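Local coordinates for protein tyrosyl-DNA phosphodiesterase 2 (Danio rerio, PDB 4F1H) that belongs to the endonuclease/exonuclease/phosphatase family, has the DNase I-like fold built around two mixed beta sheets, and holds a magnesium ion in this structure, at residues S5-N10 against A31-D36; G25-L30 against Q49-R54; V38-L43 against G71-K76. All coordinates share one frame; numbering follows the deposited sequence. Where two conformers were deposited one is given.

Interaction 1 of 3, residues S5-N10 against A31-D36; sequences SIISWN and ALYTPD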
# COMPACT_ATOMS: atom_id res chain seq x y z
N SER B 5 20.71 -12.29 15.02
CA SER B 5 20.28 -12.99 13.79
C SER B 5 18.92 -13.62 13.99
O SER B 5 18.59 -14.06 15.09
CB SER B 5 21.27 -14.08 13.38
OG SER B 5 21.37 -15.06 14.39
N ILE B 6 18.14 -13.69 12.92
CA ILE B 6 16.80 -14.28 13.02
C ILE B 6 16.53 -15.15 11.81
O ILE B 6 17.17 -14.98 10.78
CB ILE B 6 15.68 -13.20 13.11
CG1 ILE B 6 15.51 -12.49 11.76
CG2 ILE B 6 15.95 -12.21 14.24
CD1 ILE B 6 14.30 -11.57 11.70
N ILE B 7 15.59 -16.09 11.95
CA ILE B 7 15.04 -16.79 10.79
C ILE B 7 13.54 -16.63 10.91
O ILE B 7 13.03 -16.68 12.02
CB ILE B 7 15.41 -18.28 10.78
CG1 ILE B 7 16.87 -18.42 10.29
CG2 ILE B 7 14.42 -19.13 9.90
CD1 ILE B 7 17.37 -19.85 10.20
N SER B 8 12.83 -16.39 9.81
CA SER B 8 11.36 -16.40 9.83
C SER B 8 10.93 -17.36 8.73
O SER B 8 11.46 -17.34 7.60
CB SER B 8 10.80 -15.00 9.53
OG SER B 8 9.36 -15.00 9.58
N TRP B 9 9.97 -18.22 9.03
CA TRP B 9 9.59 -19.26 8.04
C TRP B 9 8.19 -19.78 8.29
O TRP B 9 7.86 -20.23 9.40
CB TRP B 9 10.59 -20.41 8.13
CG TRP B 9 10.81 -21.19 6.86
CD1 TRP B 9 9.97 -21.34 5.78
CD2 TRP B 9 12.01 -21.91 6.54
NE1 TRP B 9 10.58 -22.14 4.81
CE2 TRP B 9 11.81 -22.52 5.29
CE3 TRP B 9 13.20 -22.14 7.24
CZ2 TRP B 9 12.80 -23.30 4.65
CZ3 TRP B 9 14.20 -22.95 6.61
CH2 TRP B 9 13.97 -23.51 5.33
N ASN B 10 7.36 -19.76 7.24
CA ASN B 10 6.09 -20.49 7.30
C ASN B 10 6.42 -21.93 6.88
O ASN B 10 6.83 -22.18 5.74
CB ASN B 10 5.08 -19.81 6.33
CG ASN B 10 3.77 -20.56 6.24
OD1 ASN B 10 3.74 -21.78 6.34
ND2 ASN B 10 2.68 -19.83 6.01
N ALA B 31 20.45 -25.76 12.86
CA ALA B 31 21.76 -26.22 13.35
C ALA B 31 22.87 -25.44 12.63
O ALA B 31 23.90 -25.08 13.23
CB ALA B 31 21.92 -27.69 13.12
N LEU B 32 22.64 -25.14 11.36
CA LEU B 32 23.64 -24.38 10.58
C LEU B 32 23.66 -22.89 10.91
O LEU B 32 24.73 -22.30 11.17
CB LEU B 32 23.41 -24.62 9.08
CG LEU B 32 24.25 -23.75 8.15
CD1 LEU B 32 25.72 -23.99 8.39
CD2 LEU B 32 23.88 -24.14 6.73
N TYR B 33 22.49 -22.25 10.90
CA TYR B 33 22.41 -20.81 11.04
C TYR B 33 22.39 -20.32 12.49
O TYR B 33 22.65 -19.15 12.73
CB TYR B 33 21.20 -20.24 10.28
CG TYR B 33 21.48 -20.22 8.78
CD1 TYR B 33 21.31 -21.37 8.00
CD2 TYR B 33 21.92 -19.06 8.15
CE1 TYR B 33 21.61 -21.36 6.61
CE2 TYR B 33 22.22 -19.04 6.78
CZ TYR B 33 22.04 -20.20 6.03
OH TYR B 33 22.34 -20.23 4.66
N THR B 34 22.07 -21.21 13.43
CA THR B 34 22.00 -20.90 14.87
C THR B 34 21.45 -19.51 15.16
O THR B 34 22.10 -18.69 15.83
CB THR B 34 23.36 -21.15 15.59
OG1 THR B 34 24.37 -20.29 15.02
CG2 THR B 34 23.76 -22.60 15.48
N PRO B 35 20.23 -19.22 14.67
CA PRO B 35 19.67 -17.88 14.82
C PRO B 35 19.37 -17.60 16.28
O PRO B 35 18.98 -18.54 16.99
CB PRO B 35 18.34 -17.95 14.02
CG PRO B 35 18.02 -19.46 13.90
CD PRO B 35 19.37 -20.14 13.90
N ASP B 36 19.51 -16.36 16.72
CA ASP B 36 19.05 -15.96 18.06
C ASP B 36 17.54 -16.07 18.26
O ASP B 36 17.09 -16.40 19.35
CB ASP B 36 19.51 -14.53 18.34
CG ASP B 36 21.02 -14.42 18.23
OD1 ASP B 36 21.72 -15.32 18.76
OD2 ASP B 36 21.51 -13.46 17.57
O HOH W 1 23.72 -15.16 15.62
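Ser5 and Asp36 grip each other through two hydrogen bonds that run in opposite directions. The backbone N of Ser5 donates to Asp36 OD2 over 2.9 Å, at an N-H...O angle of 154°; it meets the anti side of that oxygen, well out of the carboxylate plane. In return the backbone N of Asp36 reaches Ser5 OG at 3.3 Å. The serine hydroxyl can serve here because it sits in the crowded position between its own N and carbonyl carbon (chi1 61°), which turns OG to the chain arriving from the helix and brings it within 3.3 Å of Pro35 CA. A small side chain with a polar tip suits this close approach. A water also binds Ser5 OG at 2.7 Å, and its link to Asp36 OD2 is weak. The other carboxylate oxygen, Asp36 OD1, forms a salt bridge with Arg78, so the acid ties the start of strand 4-10 to a more distant part of the chain.

These bonds lie in a beta-alpha-beta unit: strand 4-10, helix 19-33, then strand 37-43, which runs parallel beside the first. Thr34 is the first residue to leave the helix, with positive phi, and the chain then turns through Pro35 back to the sheet.

The apolar part is carried by Ile7, a branched residue well suited to a strand. Its CD1, at the tip of an extended side chain, lies 3.8 Å from Pro35 CG and 3.9 Å from Tyr33 CB. The Ile7 and Tyr33 side chains cross at about a right angle, and the phenol leads away from the contact to the ring of Tyr245. The same compact proline ring also packs on the strand backbone, Pro35 CB lying 4.0 Å from Ile6 C.

Interaction 2 of 3, residues G25-L30 against Q49-R54; sequences GLCSYL and QYLKKR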
# COMPACT_ATOMS: atom_id res chain seq x y z
N GLY B 25 14.43 -31.18 7.89
CA GLY B 25 15.00 -30.14 7.03
C GLY B 25 15.13 -28.81 7.75
O GLY B 25 16.19 -28.17 7.74
N LEU B 26 14.05 -28.36 8.39
CA LEU B 26 14.12 -27.12 9.13
C LEU B 26 15.19 -27.20 10.22
O LEU B 26 15.94 -26.26 10.42
CB LEU B 26 12.75 -26.76 9.74
CG LEU B 26 12.74 -25.59 10.73
CD1 LEU B 26 13.15 -24.28 10.06
CD2 LEU B 26 11.32 -25.47 11.34
N CYS B 27 15.25 -28.33 10.93
CA CYS B 27 16.22 -28.46 12.02
C CYS B 27 17.65 -28.38 11.51
O CYS B 27 18.54 -27.87 12.22
CB CYS B 27 16.03 -29.77 12.77
SG CYS B 27 14.53 -29.71 13.80
N SER B 28 17.88 -28.87 10.29
CA SER B 28 19.22 -28.77 9.69
C SER B 28 19.59 -27.30 9.46
O SER B 28 20.73 -26.88 9.73
CB SER B 28 19.29 -29.55 8.37
OG SER B 28 20.58 -29.44 7.77
N TYR B 29 18.62 -26.50 9.02
CA TYR B 29 18.85 -25.07 8.90
C TYR B 29 19.13 -24.41 10.21
O TYR B 29 20.00 -23.53 10.28
CB TYR B 29 17.71 -24.32 8.15
CG TYR B 29 17.78 -24.56 6.65
CD1 TYR B 29 18.63 -23.80 5.84
CD2 TYR B 29 17.02 -25.57 6.06
CE1 TYR B 29 18.70 -24.06 4.46
CE2 TYR B 29 17.07 -25.84 4.70
CZ TYR B 29 17.92 -25.07 3.90
OH TYR B 29 17.98 -25.39 2.55
N LEU B 30 18.36 -24.76 11.26
CA LEU B 30 18.61 -24.18 12.58
C LEU B 30 19.99 -24.54 13.12
O LEU B 30 20.65 -23.68 13.72
CB LEU B 30 17.55 -24.66 13.58
CG LEU B 30 16.15 -24.20 13.21
CD1 LEU B 30 15.19 -24.54 14.39
CD2 LEU B 30 16.04 -22.73 12.83
N GLN B 49 6.09 -30.70 18.19
CA GLN B 49 6.48 -31.84 19.03
C GLN B 49 7.87 -32.28 18.59
O GLN B 49 8.80 -32.37 19.41
CB GLN B 49 5.46 -32.99 18.89
CG GLN B 49 5.49 -34.02 20.02
CD GLN B 49 4.43 -35.14 19.87
OE1 GLN B 49 3.34 -34.92 19.33
NE2 GLN B 49 4.75 -36.32 20.36
N TYR B 50 8.04 -32.50 17.29
CA TYR B 50 9.36 -32.86 16.77
C TYR B 50 10.44 -31.80 17.05
O TYR B 50 11.54 -32.12 17.51
CB TYR B 50 9.32 -33.17 15.28
CG TYR B 50 10.68 -33.63 14.84
CD1 TYR B 50 11.21 -34.84 15.32
CD2 TYR B 50 11.50 -32.83 14.05
CE1 TYR B 50 12.48 -35.27 14.96
CE2 TYR B 50 12.78 -33.26 13.68
CZ TYR B 50 13.26 -34.48 14.14
OH TYR B 50 14.53 -34.91 13.80
N LEU B 51 10.15 -30.53 16.74
CA LEU B 51 11.15 -29.48 16.97
C LEU B 51 11.63 -29.35 18.42
O LEU B 51 12.80 -29.09 18.66
CB LEU B 51 10.62 -28.11 16.53
CG LEU B 51 10.22 -27.86 15.09
CD1 LEU B 51 9.72 -26.42 15.02
CD2 LEU B 51 11.44 -28.05 14.18
N LYS B 52 10.71 -29.46 19.37
CA LYS B 52 11.03 -29.35 20.79
C LYS B 52 11.99 -30.47 21.24
O LYS B 52 12.90 -30.25 22.07
CB LYS B 52 9.74 -29.29 21.61
CG LYS B 52 9.06 -27.93 21.46
CD LYS B 52 7.87 -27.70 22.41
CE LYS B 52 6.77 -28.68 22.09
NZ LYS B 52 5.43 -28.27 22.58
N LYS B 53 11.83 -31.64 20.64
CA LYS B 53 12.73 -32.78 20.89
C LYS B 53 14.15 -32.54 20.38
O LYS B 53 15.13 -32.93 21.04
CB LYS B 53 12.16 -34.04 20.21
CG LYS B 53 12.19 -35.32 21.05
CD LYS B 53 13.57 -35.99 21.08
CE LYS B 53 13.46 -37.48 21.41
NZ LYS B 53 12.53 -37.74 22.56
N ARG B 54 14.25 -31.91 19.21
CA ARG B 54 15.54 -31.73 18.54
C ARG B 54 16.23 -30.43 18.93
O ARG B 54 17.42 -30.43 19.25
CB ARG B 54 15.35 -31.75 17.01
CG ARG B 54 15.35 -33.13 16.38
CD ARG B 54 16.77 -33.64 16.11
NE ARG B 54 17.57 -32.76 15.23
CZ ARG B 54 17.57 -32.82 13.90
NH1 ARG B 54 16.81 -33.70 13.26
NH2 ARG B 54 18.34 -32.00 13.21
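Cys27 CB lies over one face of the Arg54 guanidinium, displaced toward its rim, with NH2 of Arg54 the nearest atom at 3.2 Å. Arg54 was modelled in two conformers, so the closeness of this approach is doubtful and belongs to the one described. In that conformer the chain is bent at chi2 and chi3, which brings the guanidinium over to Cys27 of the facing helix. Arg54 NH1 then donates to Tyr50 OH over 2.6 Å, with the hydroxyl 19° out of the guanidinium plane. The phenol and the arginine come from neighbouring turns of the same helix, and a long, flexible arginine can reach across to lay its flat guanidinium against Cys27 CB, while its own CB stays beside the sulfur. The Tyr50 ring meets Cys27 obliquely: SG lies 4.0 Å from Tyr50 CE2 and 5.1 Å from the ring centroid, a sulfur-aromatic contact.

Below this polar rim the contact is apolar. Cys27 SG, anti to its carbonyl carbon (chi1 -72°), points across to Leu51 and lies 3.5 Å from Leu51 CD2. The same methyl is 3.8 Å from Leu26 CD2, where the two leucine side chains cross at about a right angle. Cysteine fits between the helices because it is slim as well as apolar, whereas the leucines reach inward and meet through their branched ends. The axes of segments 25-30 and 49-54 pass 10.7 Å apart at 35°, a spacing bridged by side chains rather than by backbone.

Both helices rest on one face of the six-stranded sheet. From helix 19-33, Leu26 packs on Trp9 and Leu30 on Ile7 and Val38; from helix 45-54, Leu51 descends onto Leu40 and Leu43 of strand 37-43 and onto Phe60 of strand 58-62.

Interaction 3 of 3, residues V38-L43 against G71-K76; sequences VFLQEL and GIMLRK
Val38 O is approached by two donors of the facing strand: the N of Met73 at 2.8 Å, in the carbonyl plane, and Ile72 CA, whose C-H...O contact measures 3.2 Å. Val38 N donates in turn to Met73 O, and Leu40 and Gly71 form a second hydrogen-bonded pair. There Leu40 N meets Gly71 O almost straight, at 175° about the hydrogen. Between these pairs stands the non-hydrogen-bonded pair Phe39 and Ile72, whose apolar side chains point to the face opposite Val38, Leu40 and Met73, toward strand 108-114 of the second sheet.

On the latter face, Val38 CB and Met73 CB lie side by side at 3.8 Å. With chi1 -62° and chi2 169°, the slim, flexible Met73 side chain carries SD to 3.7 Å from Leu40 CD1; the bend at chi3 turns only CE. Gly71 has no side chain, so Leu43 can lay CD1 directly over its backbone, 3.8 Å from Gly71 N.

Glu42, with positive phi, and Leu43 make a G1 beta bulge where the strand turns a corner, and Glu42 packs against a phosphate of the bound DNA. Such antiparallel pairing beside a parallel neighbour, strand 4-10, belongs to the mixed sheets of the DNase I-like fold.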
# COMPACT_ATOMS: atom_id res chain seq x y z
N VAL B 38 13.80 -17.42 16.22
CA VAL B 38 13.12 -18.01 15.07
C VAL B 38 11.65 -17.64 15.18
O VAL B 38 11.05 -17.79 16.24
CB VAL B 38 13.22 -19.54 15.04
CG1 VAL B 38 12.75 -20.08 13.68
CG2 VAL B 38 14.66 -20.00 15.32
N PHE B 39 11.09 -17.14 14.08
CA PHE B 39 9.67 -16.80 14.02
C PHE B 39 9.06 -17.80 13.02
O PHE B 39 9.49 -17.84 11.84
CB PHE B 39 9.49 -15.38 13.42
CG PHE B 39 10.18 -14.28 14.16
CD1 PHE B 39 11.50 -13.94 13.88
CD2 PHE B 39 9.50 -13.52 15.10
CE1 PHE B 39 12.14 -12.87 14.54
CE2 PHE B 39 10.13 -12.43 15.75
CZ PHE B 39 11.43 -12.08 15.45
N LEU B 40 8.10 -18.61 13.47
CA LEU B 40 7.55 -19.67 12.61
C LEU B 40 6.08 -19.48 12.45
O LEU B 40 5.39 -19.00 13.37
CB LEU B 40 7.82 -21.05 13.20
CG LEU B 40 9.31 -21.41 13.29
CD1 LEU B 40 9.51 -22.75 14.02
CD2 LEU B 40 9.93 -21.47 11.92
N GLN B 41 5.60 -19.85 11.27
CA GLN B 41 4.15 -19.82 11.04
C GLN B 41 3.64 -21.16 10.53
O GLN B 41 4.39 -21.93 9.94
CB GLN B 41 3.74 -18.65 10.11
CG GLN B 41 4.25 -17.29 10.60
CD GLN B 41 5.71 -17.06 10.14
OE1 GLN B 41 6.10 -17.46 9.03
NE2 GLN B 41 6.50 -16.45 11.00
N GLU B 42 2.36 -21.44 10.79
CA GLU B 42 1.71 -22.67 10.35
C GLU B 42 2.39 -23.92 10.92
O GLU B 42 2.47 -24.98 10.28
CB GLU B 42 1.59 -22.68 8.82
CG GLU B 42 0.34 -23.37 8.33
CD GLU B 42 0.21 -23.30 6.82
OE1 GLU B 42 0.30 -24.38 6.22
OE2 GLU B 42 0.00 -22.18 6.27
N LEU B 43 2.82 -23.80 12.18
CA LEU B 43 3.15 -25.00 12.97
C LEU B 43 1.86 -25.78 13.22
O LEU B 43 0.77 -25.20 13.28
CB LEU B 43 3.70 -24.58 14.32
CG LEU B 43 5.08 -23.92 14.23
CD1 LEU B 43 5.38 -23.25 15.55
CD2 LEU B 43 6.10 -24.94 13.93
N GLY B 71 4.89 -19.55 16.13
CA GLY B 71 5.73 -19.77 17.29
C GLY B 71 6.91 -18.81 17.27
O GLY B 71 7.24 -18.29 16.22
N ILE B 72 7.50 -18.56 18.43
CA ILE B 72 8.75 -17.84 18.53
C ILE B 72 9.71 -18.73 19.32
O ILE B 72 9.36 -19.22 20.40
CB ILE B 72 8.57 -16.47 19.21
CG1 ILE B 72 7.74 -15.52 18.35
CG2 ILE B 72 9.93 -15.83 19.49
CD1 ILE B 72 7.48 -14.18 19.09
N MET B 73 10.90 -18.99 18.76
CA MET B 73 11.93 -19.77 19.47
C MET B 73 13.03 -18.80 19.82
O MET B 73 13.47 -17.98 18.97
CB MET B 73 12.49 -20.87 18.55
CG MET B 73 11.42 -21.86 18.13
SD MET B 73 12.02 -22.95 16.79
CE MET B 73 13.48 -23.72 17.56
N LEU B 74 13.50 -18.86 21.07
CA LEU B 74 14.56 -17.97 21.57
C LEU B 74 15.82 -18.78 21.93
O LEU B 74 15.73 -19.78 22.64
CB LEU B 74 14.09 -17.24 22.85
CG LEU B 74 12.79 -16.46 22.69
CD1 LEU B 74 12.31 -15.84 24.04
CD2 LEU B 74 12.96 -15.41 21.61
N ARG B 75 16.98 -18.39 21.41
CA ARG B 75 18.19 -19.15 21.75
C ARG B 75 18.60 -18.83 23.19
O ARG B 75 19.01 -17.70 23.47
CB ARG B 75 19.34 -18.76 20.81
CG ARG B 75 20.53 -19.77 20.91
CD ARG B 75 21.34 -19.87 19.59
NE ARG B 75 22.35 -20.93 19.70
CZ ARG B 75 22.29 -22.13 19.10
NH1 ARG B 75 21.30 -22.44 18.28
NH2 ARG B 75 23.26 -23.02 19.30
N LYS B 76 18.52 -19.82 24.07
CA LYS B 76 18.67 -19.57 25.51
C LYS B 76 20.02 -18.99 25.89
O LYS B 76 20.12 -18.19 26.83
CB LYS B 76 18.40 -20.86 26.28
CG LYS B 76 16.96 -21.33 26.18
CD LYS B 76 16.69 -22.60 27.01
CE LYS B 76 16.99 -23.87 26.26
NZ LYS B 76 16.77 -25.08 27.13

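How the interactions relate
Along the chain, interaction 1 closes before interaction 3 opens, while the segments of interaction 2 alternate with those of both. Centres lie about 9 Å apart for interactions 1 and 3, and about 11 Å for interaction 2 from either. Interactions 1 and 3 reach the same six-stranded sheet through the adjacent strands 4-10 and 37-43, which are joined by a backbone hydrogen bond between Phe39 N and Ile7 O. Helix 19-33 serves interactions 1 and 2. Leu30 also touches Met73 of interaction 3, so the helix pair and the sheet share one hydrophobic layer. Residues at one end of the strands, Asn10 and Glu42, lie against DNA phosphates.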